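Local coordinates for protein VirX1 (Cyanophage Syn10, PDB 6QGM) that iodinates diverse substrates as a viral halogenase, probably with a reduced flavin as in other tryptophan-halogenase-like enzymes, at residues 401-404 with 405-409; 446-449 with 450-454; 457-460 with 461-465; 475-478 with 479-482. One frame throughout, in Å; residues are numbered along the deposited sequence.

The four contacts follow one another along the C-terminal part of the tryptophan halogenase family region, all on the same side of the chain's centre. Contact 1 is the last turns of helix 382-408, contact 2 the end of helix 441-451, contact 3 the start of helix 462-468 and contact 4 the start of helix 477-484. Contact 1 and contact 3, with centres about 12 Å apart, touch through Phe402, Met405 and His406 against Ile462 and Ile465. Contact 2, its centre about 14 Å from those of contacts 3 and 4, meets them through Asp448 and Asn453. Contacts 1, 2 and 4 also border the second subunit, so three of these four helix ends lie where that subunit packs, while contact 3 stays within its own chain.

Contact 1: 401-404 with 405-409; sequences DFVA and MHYAY
His406 turns its imidazole back along the last turns of helix 382-408, and its ND1 donates to the carbonyl O of Phe402, 2.8 Å away. This side-chain-to-backbone bond, from residue i+4 to residue i, lies in the imidazole plane but is bent, 136° at the hydrogen. With NE2 bonded to Glu355, the ring is held at both nitrogens. In the backbone, Ala404 O accepts from Ala408 N at 3.0 Å and from Tyr407 N at 3.1 Å, a forked i+3/i+4 acceptor near the end of the helix. Asp401 O receives Met405 N, while the carboxylate OD1 of Asp401 forms a salt bridge with Lys247 and accepts a hydrogen bond from Trp442 NE1.

Phe402 sends its ring toward His406 because CG is anti to the backbone N (chi1 179°). The rings form a T-shaped pair, the imidazole edge pointing into the phenyl face with planes at 67°. The extended Met405 chain runs past Asp401 O toward helix 441-451, and Tyr407, whose OH bonds Glu352, faces helix 416-424. Alongside it, Val403 CG1 lies 4.4 Å from Tyr407 CE2. At the heart of the ring pair, His406 CE1 stands over the centre of the Phe402 ring, 3.7 Å from Phe402 CE1.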
# COMPACT_ATOMS: atom_id res chain seq x y z
N ASP B 401 -15.19 -4.80 -10.76
CA ASP B 401 -14.58 -5.96 -10.04
C ASP B 401 -15.58 -6.57 -9.05
O ASP B 401 -15.68 -7.81 -8.99
CB ASP B 401 -13.30 -5.55 -9.28
CG ASP B 401 -12.04 -5.64 -10.11
OD1 ASP B 401 -12.06 -6.33 -11.14
OD2 ASP B 401 -11.06 -4.99 -9.74
N PHE B 402 -16.27 -5.74 -8.27
CA PHE B 402 -17.26 -6.20 -7.26
C PHE B 402 -18.36 -6.99 -7.97
O PHE B 402 -18.71 -8.11 -7.52
CB PHE B 402 -17.81 -5.01 -6.47
CG PHE B 402 -18.85 -5.38 -5.44
CD1 PHE B 402 -18.73 -6.52 -4.65
CD2 PHE B 402 -19.95 -4.56 -5.24
CE1 PHE B 402 -19.71 -6.83 -3.71
CE2 PHE B 402 -20.93 -4.88 -4.31
CZ PHE B 402 -20.82 -6.02 -3.55
N VAL B 403 -18.87 -6.46 -9.07
CA VAL B 403 -19.95 -7.10 -9.88
C VAL B 403 -19.39 -8.43 -10.42
O VAL B 403 -20.11 -9.43 -10.33
CB VAL B 403 -20.46 -6.16 -10.99
CG1 VAL B 403 -21.31 -6.86 -12.02
CG2 VAL B 403 -21.21 -5.00 -10.40
N ALA B 404 -18.15 -8.46 -10.91
CA ALA B 404 -17.50 -9.68 -11.44
C ALA B 404 -17.45 -10.78 -10.36
O ALA B 404 -17.61 -11.96 -10.73
CB ALA B 404 -16.12 -9.37 -11.97
N MET B 405 -17.28 -10.41 -9.08
CA MET B 405 -17.17 -11.37 -7.96
C MET B 405 -18.48 -12.15 -7.77
O MET B 405 -18.40 -13.31 -7.34
CB MET B 405 -16.79 -10.66 -6.66
CG MET B 405 -15.33 -10.28 -6.60
SD MET B 405 -14.81 -9.68 -4.99
CE MET B 405 -13.08 -9.34 -5.30
N HIS B 406 -19.62 -11.56 -8.11
CA HIS B 406 -20.97 -12.21 -8.05
C HIS B 406 -21.01 -13.45 -8.95
O HIS B 406 -21.73 -14.40 -8.60
CB HIS B 406 -22.09 -11.25 -8.48
CG HIS B 406 -22.29 -10.08 -7.58
ND1 HIS B 406 -21.29 -9.18 -7.29
CD2 HIS B 406 -23.38 -9.63 -6.93
CE1 HIS B 406 -21.75 -8.25 -6.48
NE2 HIS B 406 -23.03 -8.50 -6.25
N TYR B 407 -20.30 -13.41 -10.07
CA TYR B 407 -20.23 -14.51 -11.07
C TYR B 407 -19.12 -15.48 -10.66
O TYR B 407 -19.36 -16.70 -10.62
CB TYR B 407 -19.95 -13.95 -12.47
CG TYR B 407 -21.03 -13.07 -13.05
CD1 TYR B 407 -22.16 -13.62 -13.61
CD2 TYR B 407 -20.89 -11.69 -13.08
CE1 TYR B 407 -23.16 -12.83 -14.16
CE2 TYR B 407 -21.88 -10.88 -13.62
CZ TYR B 407 -23.02 -11.45 -14.16
OH TYR B 407 -23.99 -10.67 -14.71
N ALA B 408 -17.95 -14.94 -10.34
CA ALA B 408 -16.68 -15.68 -10.18
C ALA B 408 -16.82 -16.80 -9.14
O ALA B 408 -16.21 -17.87 -9.34
CB ALA B 408 -15.59 -14.71 -9.79
N TYR B 409 -17.58 -16.54 -8.07
CA TYR B 409 -17.66 -17.40 -6.87
C TYR B 409 -18.93 -18.27 -6.89
O TYR B 409 -19.10 -19.05 -5.96
CB TYR B 409 -17.57 -16.53 -5.62
CG TYR B 409 -16.18 -16.00 -5.40
CD1 TYR B 409 -15.17 -16.84 -4.95
CD2 TYR B 409 -15.86 -14.68 -5.66
CE1 TYR B 409 -13.89 -16.37 -4.73
CE2 TYR B 409 -14.57 -14.20 -5.48
CZ TYR B 409 -13.58 -15.06 -5.02
OH TYR B 409 -12.31 -14.62 -4.87

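Contact 2: 446-449 with 450-454; sequences STDT and IGLNT
Asn453 reaches back to Thr449 at the C-terminal end of helix 441-451, its CG beside its own backbone N (chi1 -62°) and its amide turned so that ND2 faces the carbonyl O of Thr449. Positive phi at Asn453 turns the chain out of the helix, and the result is a C-terminal cap made by a side chain as well as by the backbone. On Thr449, chi1 of 55° sets OG1 between N and the carbonyl carbon, and this hydroxyl is bonded to Leu445 O one turn earlier.

Asn453 ND2 lies 2.8 Å from Thr449 O, in the plane of that carbonyl and close to its own amide plane. Asn453 N adds a weak bond to the same oxygen, so Asn453 holds it with one good and one weak bond. The turn before is wider than an alpha-helix: Leu452 N donates to Thr447 O at 2.9 Å, an i+5 bond, with only a weak second one to Asp448 O. Thr454 N then reaches six residues back to Asp448 O, 2.9 Å away and fairly straight at 154°. These bonds hold the carbonyls of the last turn as the chain leaves.

Side-chain packing is lighter. Leu452 CD1 passes Asp448 OD1 at 4.1 Å, and Thr454 OG1 bonds Asn112. Tyr371 of the second subunit packs against Thr449 and Asn453, placing the cap at the interface. The methyl CG2 of Thr454 rests 3.5 Å from Asp448 O.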
# COMPACT_ATOMS: atom_id res chain seq x y z
N SER B 446 -8.21 -13.04 -1.42
CA SER B 446 -7.58 -14.37 -1.57
C SER B 446 -6.62 -14.57 -0.41
O SER B 446 -6.67 -15.65 0.21
CB SER B 446 -6.89 -14.52 -2.91
OG SER B 446 -7.85 -14.71 -3.95
N THR B 447 -5.82 -13.54 -0.11
CA THR B 447 -4.88 -13.47 1.04
C THR B 447 -5.64 -13.64 2.36
O THR B 447 -5.15 -14.39 3.24
CB THR B 447 -4.12 -12.14 1.05
OG1 THR B 447 -3.22 -12.22 -0.05
CG2 THR B 447 -3.38 -11.89 2.35
N ASP B 448 -6.76 -12.93 2.53
CA ASP B 448 -7.50 -12.91 3.81
C ASP B 448 -8.13 -14.29 4.06
O ASP B 448 -8.05 -14.77 5.21
CB ASP B 448 -8.50 -11.75 3.85
CG ASP B 448 -7.83 -10.39 3.98
OD1 ASP B 448 -6.60 -10.34 4.10
OD2 ASP B 448 -8.56 -9.38 3.96
N THR B 449 -8.71 -14.90 3.02
CA THR B 449 -9.52 -16.14 3.12
C THR B 449 -8.59 -17.36 3.15
O THR B 449 -8.51 -18.01 4.21
CB THR B 449 -10.57 -16.23 2.00
OG1 THR B 449 -9.88 -16.11 0.77
CG2 THR B 449 -11.62 -15.15 2.07
N ILE B 450 -7.88 -17.64 2.06
CA ILE B 450 -6.98 -18.84 1.94
C ILE B 450 -5.75 -18.63 2.84
O ILE B 450 -5.36 -19.59 3.52
CB ILE B 450 -6.60 -19.09 0.47
CG1 ILE B 450 -7.83 -19.20 -0.42
CG2 ILE B 450 -5.70 -20.31 0.35
CD1 ILE B 450 -7.54 -18.98 -1.89
N GLY B 451 -5.16 -17.43 2.85
CA GLY B 451 -3.91 -17.13 3.56
C GLY B 451 -4.09 -17.09 5.07
O GLY B 451 -3.40 -17.89 5.77
N LEU B 452 -4.99 -16.22 5.54
CA LEU B 452 -5.20 -15.84 6.97
C LEU B 452 -6.49 -16.42 7.56
O LEU B 452 -6.71 -16.22 8.77
CB LEU B 452 -5.21 -14.31 7.06
CG LEU B 452 -3.90 -13.61 6.71
CD1 LEU B 452 -4.04 -12.11 6.75
CD2 LEU B 452 -2.76 -14.06 7.61
N ASN B 453 -7.33 -17.09 6.75
CA ASN B 453 -8.57 -17.79 7.19
C ASN B 453 -9.49 -16.82 7.95
O ASN B 453 -10.05 -17.21 9.00
CB ASN B 453 -8.25 -19.06 7.99
CG ASN B 453 -7.48 -20.08 7.18
OD1 ASN B 453 -6.83 -20.97 7.73
ND2 ASN B 453 -7.55 -20.00 5.87
N THR B 454 -9.69 -15.61 7.42
CA THR B 454 -10.40 -14.51 8.12
C THR B 454 -11.17 -13.66 7.11
O THR B 454 -10.71 -13.53 5.96
CB THR B 454 -9.42 -13.62 8.90
OG1 THR B 454 -10.16 -12.78 9.79
CG2 THR B 454 -8.58 -12.74 8.01

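Contact 3: 457-460 with 461-465; sequences INHN and GISFI
His459 and Ser463 meet across the N-terminal end of helix 462-468, where a short 3-10 turn at 457-458 gives way to the helix with Gly461 at its N-cap position.

The hydrogen bonds across the junction belong to the backbone and are weak. His459 O is approached by Ile462 N at 2.7 Å, with the N-H strongly bent (118°), and by Ser463 N at 3.5 Å, much straighter at 156°. One carbonyl thus faces two amides of the first helical turn and ties the loop to it. Gly461 makes the bend with positive phi, at backbone angles where a beta carbon would jam against Asn460 O.

The side-chain contacts are few. The backbone of His459 already points CB at the helix; chi1 (-56°), with CG beside the backbone N, sets only how the imidazole is turned, leaving its edge toward Ser463 OG. That hydroxyl oxygen, Ser463 OG, lies near the ring plane and comes to 3.5 Å from His459 CB. The same His459 CB also lies 4.0 Å from Ile462 CB.

In the fold, His459 packs on Leu445 and Asp448 of helix 441-451. Ile462 and Ile465 lean on Phe402, Met405 and His406 of helix 382-408, while Phe464 meets Phe130 edge-to-face and lies against helix 129-134. The start of helix 462-468 is therefore wedged among three other helices.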
# COMPACT_ATOMS: atom_id res chain seq x y z
N ILE B 457 -14.05 -6.21 8.07
CA ILE B 457 -15.08 -5.19 7.76
C ILE B 457 -14.64 -4.42 6.50
O ILE B 457 -15.51 -3.84 5.85
CB ILE B 457 -15.36 -4.26 8.96
CG1 ILE B 457 -14.07 -3.84 9.67
CG2 ILE B 457 -16.36 -4.89 9.91
CD1 ILE B 457 -14.23 -2.66 10.57
N ASN B 458 -13.35 -4.46 6.15
CA ASN B 458 -12.79 -3.89 4.89
C ASN B 458 -13.37 -4.55 3.63
O ASN B 458 -13.05 -4.05 2.54
CB ASN B 458 -11.28 -4.05 4.81
CG ASN B 458 -10.55 -3.20 5.82
OD1 ASN B 458 -11.12 -2.26 6.37
ND2 ASN B 458 -9.30 -3.53 6.07
N HIS B 459 -14.15 -5.63 3.75
CA HIS B 459 -14.83 -6.30 2.61
C HIS B 459 -16.23 -5.70 2.37
O HIS B 459 -17.03 -6.37 1.74
CB HIS B 459 -14.95 -7.81 2.85
CG HIS B 459 -13.69 -8.55 3.12
ND1 HIS B 459 -12.43 -8.00 3.02
CD2 HIS B 459 -13.51 -9.85 3.43
CE1 HIS B 459 -11.52 -8.94 3.23
NE2 HIS B 459 -12.16 -10.09 3.46
N ASN B 460 -16.51 -4.50 2.87
CA ASN B 460 -17.87 -3.88 2.86
C ASN B 460 -18.61 -4.28 1.58
O ASN B 460 -18.53 -3.53 0.60
CB ASN B 460 -17.80 -2.35 3.04
CG ASN B 460 -19.12 -1.69 3.44
OD1 ASN B 460 -20.22 -2.17 3.10
ND2 ASN B 460 -19.04 -0.57 4.16
N GLY B 461 -19.34 -5.41 1.61
CA GLY B 461 -20.21 -5.82 0.50
C GLY B 461 -19.85 -7.20 -0.02
O GLY B 461 -20.76 -8.04 -0.21
N ILE B 462 -18.55 -7.43 -0.25
CA ILE B 462 -17.99 -8.75 -0.65
C ILE B 462 -18.49 -9.81 0.34
O ILE B 462 -18.84 -10.93 -0.12
CB ILE B 462 -16.45 -8.70 -0.73
CG1 ILE B 462 -16.01 -7.98 -2.01
CG2 ILE B 462 -15.85 -10.10 -0.64
CD1 ILE B 462 -14.57 -7.51 -1.98
N SER B 463 -18.52 -9.49 1.63
CA SER B 463 -18.89 -10.45 2.70
C SER B 463 -20.28 -11.04 2.41
O SER B 463 -20.41 -12.27 2.50
CB SER B 463 -18.80 -9.82 4.06
OG SER B 463 -17.45 -9.73 4.46
N PHE B 464 -21.26 -10.22 2.02
CA PHE B 464 -22.65 -10.69 1.78
C PHE B 464 -22.69 -11.63 0.55
O PHE B 464 -23.47 -12.59 0.55
CB PHE B 464 -23.60 -9.51 1.56
CG PHE B 464 -23.81 -8.67 2.79
CD1 PHE B 464 -24.73 -9.04 3.76
CD2 PHE B 464 -23.07 -7.51 2.97
CE1 PHE B 464 -24.91 -8.26 4.89
CE2 PHE B 464 -23.26 -6.73 4.10
CZ PHE B 464 -24.16 -7.12 5.07
N ILE B 465 -21.89 -11.34 -0.46
CA ILE B 465 -21.86 -12.06 -1.76
C ILE B 465 -21.21 -13.44 -1.59
O ILE B 465 -21.86 -14.44 -1.96
CB ILE B 465 -21.15 -11.21 -2.83
CG1 ILE B 465 -21.82 -9.84 -3.02
CG2 ILE B 465 -21.07 -11.97 -4.15
CD1 ILE B 465 -23.32 -9.90 -3.21

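Contact 4: 475-478 with 479-482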
# COMPACT_ATOMS: atom_id res chain seq x y z
N SER B 475 -13.31 -22.75 6.75
CA SER B 475 -14.17 -23.65 5.94
C SER B 475 -14.58 -24.87 6.78
O SER B 475 -15.60 -25.47 6.43
CB SER B 475 -13.52 -24.03 4.64
OG SER B 475 -12.23 -24.58 4.82
N TYR B 476 -13.82 -25.20 7.82
CA TYR B 476 -14.05 -26.37 8.71
C TYR B 476 -13.69 -26.01 10.17
O TYR B 476 -12.76 -25.19 10.41
CB TYR B 476 -13.26 -27.58 8.23
CG TYR B 476 -11.75 -27.46 8.16
CD1 TYR B 476 -11.14 -26.63 7.24
CD2 TYR B 476 -10.95 -28.25 8.97
CE1 TYR B 476 -9.76 -26.54 7.16
CE2 TYR B 476 -9.56 -28.19 8.89
CZ TYR B 476 -8.97 -27.31 8.00
OH TYR B 476 -7.61 -27.22 7.97
N ASP B 477 -14.40 -26.64 11.10
CA ASP B 477 -14.40 -26.24 12.54
C ASP B 477 -13.07 -26.64 13.20
O ASP B 477 -12.62 -25.92 14.12
CB ASP B 477 -15.58 -26.85 13.29
CG ASP B 477 -15.81 -26.15 14.62
OD1 ASP B 477 -15.79 -24.88 14.63
OD2 ASP B 477 -15.96 -26.88 15.64
N LYS B 478 -12.47 -27.75 12.76
CA LYS B 478 -11.21 -28.29 13.33
C LYS B 478 -10.11 -27.22 13.26
O LYS B 478 -9.18 -27.23 14.10
CB LYS B 478 -10.84 -29.58 12.60
CG LYS B 478 -9.59 -30.26 13.13
CD LYS B 478 -9.64 -30.54 14.63
CE LYS B 478 -8.36 -31.12 15.17
NZ LYS B 478 -8.57 -32.32 16.04
N LEU B 479 -10.23 -26.32 12.28
CA LEU B 479 -9.28 -25.21 12.01
C LEU B 479 -9.37 -24.16 13.13
O LEU B 479 -8.32 -23.74 13.65
CB LEU B 479 -9.65 -24.59 10.66
CG LEU B 479 -8.75 -23.47 10.16
CD1 LEU B 479 -7.28 -23.83 10.33
CD2 LEU B 479 -9.09 -23.17 8.71
N SER B 480 -10.61 -23.76 13.46
CA SER B 480 -10.98 -22.86 14.57
C SER B 480 -10.46 -23.43 15.90
O SER B 480 -9.81 -22.70 16.64
CB SER B 480 -12.48 -22.68 14.60
OG SER B 480 -13.01 -22.41 13.31
N GLU B 481 -10.77 -24.70 16.17
CA GLU B 481 -10.37 -25.47 17.38
C GLU B 481 -8.87 -25.30 17.65
O GLU B 481 -8.48 -25.06 18.80
CB GLU B 481 -10.68 -26.95 17.14
CG GLU B 481 -11.90 -27.45 17.86
CD GLU B 481 -12.29 -28.86 17.48
OE1 GLU B 481 -11.61 -29.82 17.95
OE2 GLU B 481 -13.27 -29.00 16.69
N VAL B 482 -8.06 -25.46 16.61
CA VAL B 482 -6.57 -25.52 16.68
C VAL B 482 -6.02 -24.13 17.02
O VAL B 482 -4.99 -24.07 17.71
CB VAL B 482 -6.00 -26.11 15.37
CG1 VAL B 482 -4.61 -25.60 15.04
CG2 VAL B 482 -6.02 -27.64 15.42
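Tyr476 and Leu479 frame the start of helix 477-484, where the chain passes from the extended backbone of Tyr476 into helical turns. Leu479 N makes a weak bond back to Tyr476 O at 3.3 Å. Regular i+4 bonding follows: Glu481 N meets Asp477 O at 3.0 Å and almost straight, and Val482 N meets Lys478 O at 3.3 Å from above the plane of that carbonyl.

The main side-chain contact is a CH-pi interaction. Tyr476 holds its CG between its backbone N and carbonyl carbon (chi1 61°), which folds the ring back beneath the first turn. Leu479 CB sits over the middle of one ring face, 3.9 Å from the centroid and 10° off the normal. From there the leucine branches outward over the ring, and its CD2 comes 3.8 Å from Tyr476 CE1.

On the polar side, Asp477 OD2 and Glu481 OE2 lie 3.6 Å apart, their carboxylates at a steep angle to each other. Such like charges would be expected to repel, though a salt bridge from Lys120 to Asp477 OD1 probably offsets this. Lys478 NZ stays 4.4 Å from Glu481 OE1, beyond a salt bridge, and pairs instead with Asp61 of the second subunit.

The turn is thus pinned between helix 113-120, which supplies Lys120 and also touches Ser480, and the second subunit, whose Asn374 packs on Tyr476 and whose Lys55 packs on Val482. Leu479 meanwhile rests on Asn453, just past helix 441-451.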